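Local atomic coordinates of Alpha/beta hydrolase (Pseudomonas aeruginosa PAO1, PDB entry 4R1D), a protein that binds calcium and probably acts as a lipase of the alpha/beta-hydrolase family, delivered by a type VI secretion system and inhibited by its partner Tli4. Residues Ala421-Glu426 with Ala509-Lys514. Sequence-based numbering, arbitrary orientation.
Sequences AGYHSE and ALAGVK
The CA atoms of Tyr423 and Val513 come within 6.9 Å where two loops run nearly parallel, their end-to-end directions (423 to 426 and 511 to 514) 12° apart. Each loop leaves a helix through a glycine of positive phi: Gly422, and Gly512, which closes a Schellman motif and whose N bonds back to Ala509 O. No direct backbone hydrogen bond joins the two segments; a water does so instead, donating to His424 O and accepting from Lys514 N.

The apolar half centres on the Tyr423 ring. Val513 CG1 lies 3.7 Å from Tyr423 CG, also touching Tyr423 CB, while Ala511 CB sits by CD1 and CE1, 3.6 Å from Tyr423 CE1; both methyls approach obliquely. With Val513 CG1 anti to its carbonyl carbon (chi1 -70°), this branch rather than CG2 makes the contact.

The polar half is a salt bridge, 2.7 Å from Lys514 NZ to Glu426 OE1, which uses its syn lone pair. The CB of Glu426 points away from residues 509-514, but its chain bends at chi2 (-67°) and the carboxylate comes back to Lys514. A second water accepts a weak bond from Lys514 NZ and donates to Glu426 OE2. Within the same loop, Glu426 N donates to His424 ND1 (2.9 Å) from nearly in the ring plane.

Away from the calcium site, this surface contact joins the loops linking helices 400-421 and 507-510 to neighbouring strands 427-432 and 515-519 of the alpha/beta-hydrolase fold's central parallel sheet, the latter at its edge. Arg263 of helix 258-267 makes a cation-pi contact with Tyr423, and Val513 packs on Thr427.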
# COMPACT_ATOMS: atom_id res chain seq x y z
N ALA A 421 -17.35 3.47 17.16
CA ALA A 421 -16.57 4.59 17.66
C ALA A 421 -16.86 5.91 16.94
O ALA A 421 -16.54 6.99 17.44
CB ALA A 421 -15.07 4.27 17.60
N GLY A 422 -17.47 5.82 15.76
CA GLY A 422 -17.93 7.01 15.05
C GLY A 422 -16.84 7.96 14.54
O GLY A 422 -15.81 7.53 14.01
N TYR A 423 -17.10 9.26 14.69
CA TYR A 423 -16.28 10.31 14.10
C TYR A 423 -15.91 11.33 15.16
O TYR A 423 -16.67 11.55 16.11
CB TYR A 423 -17.05 11.01 12.95
CG TYR A 423 -17.48 10.04 11.87
CD1 TYR A 423 -18.60 9.23 12.05
CD2 TYR A 423 -16.75 9.91 10.69
CE1 TYR A 423 -18.98 8.32 11.07
CE2 TYR A 423 -17.14 9.01 9.70
CZ TYR A 423 -18.24 8.22 9.90
OH TYR A 423 -18.60 7.33 8.93
N HIS A 424 -14.75 11.96 14.98
CA HIS A 424 -14.34 13.08 15.82
C HIS A 424 -15.49 14.11 15.90
O HIS A 424 -16.19 14.34 14.92
CB HIS A 424 -13.08 13.71 15.22
CG HIS A 424 -12.41 14.70 16.12
ND1 HIS A 424 -12.94 15.94 16.39
CD2 HIS A 424 -11.24 14.63 16.81
CE1 HIS A 424 -12.13 16.59 17.21
NE2 HIS A 424 -11.09 15.82 17.47
N SER A 425 -15.69 14.71 17.07
CA SER A 425 -16.80 15.64 17.26
C SER A 425 -16.71 16.92 16.42
O SER A 425 -17.70 17.64 16.26
CB SER A 425 -16.95 15.99 18.75
OG SER A 425 -15.79 16.65 19.23
N GLU A 426 -15.53 17.21 15.89
CA GLU A 426 -15.37 18.37 15.02
C GLU A 426 -14.94 17.89 13.63
O GLU A 426 -13.82 18.15 13.19
CB GLU A 426 -14.37 19.36 15.60
CG GLU A 426 -14.64 19.71 17.07
CD GLU A 426 -15.95 20.49 17.26
OE1 GLU A 426 -16.44 21.09 16.29
OE2 GLU A 426 -16.48 20.51 18.39
N ALA A 509 -22.36 11.87 6.99
CA ALA A 509 -23.52 12.74 7.16
C ALA A 509 -24.62 11.99 7.91
O ALA A 509 -25.21 12.51 8.85
CB ALA A 509 -24.03 13.24 5.81
N LEU A 510 -24.86 10.75 7.51
CA LEU A 510 -25.90 9.95 8.18
C LEU A 510 -25.59 9.71 9.66
O LEU A 510 -26.50 9.57 10.47
CB LEU A 510 -26.12 8.63 7.44
CG LEU A 510 -26.69 8.80 6.03
CD1 LEU A 510 -26.77 7.49 5.25
CD2 LEU A 510 -28.06 9.47 6.09
N ALA A 511 -24.31 9.68 10.01
CA ALA A 511 -23.90 9.43 11.38
C ALA A 511 -23.88 10.72 12.21
O ALA A 511 -23.56 10.70 13.40
CB ALA A 511 -22.55 8.74 11.43
N GLY A 512 -24.19 11.83 11.56
CA GLY A 512 -24.35 13.10 12.25
C GLY A 512 -23.10 13.95 12.43
O GLY A 512 -22.99 14.65 13.43
N VAL A 513 -22.17 13.89 11.48
CA VAL A 513 -20.97 14.74 11.57
C VAL A 513 -21.37 16.21 11.52
O VAL A 513 -22.45 16.56 11.03
CB VAL A 513 -19.91 14.43 10.49
CG1 VAL A 513 -19.25 13.08 10.76
CG2 VAL A 513 -20.52 14.46 9.10
N LYS A 514 -20.49 17.07 12.03
CA LYS A 514 -20.81 18.48 12.16
C LYS A 514 -21.09 19.16 10.82
O LYS A 514 -22.02 19.96 10.70
CB LYS A 514 -19.69 19.21 12.91
CG LYS A 514 -19.91 20.72 13.03
CD LYS A 514 -18.97 21.34 14.07
CE LYS A 514 -19.58 21.32 15.47
NZ LYS A 514 -18.84 22.21 16.43
O HOH W 1 -18.57 15.83 13.86
O HOH W 2 -17.92 22.83 19.48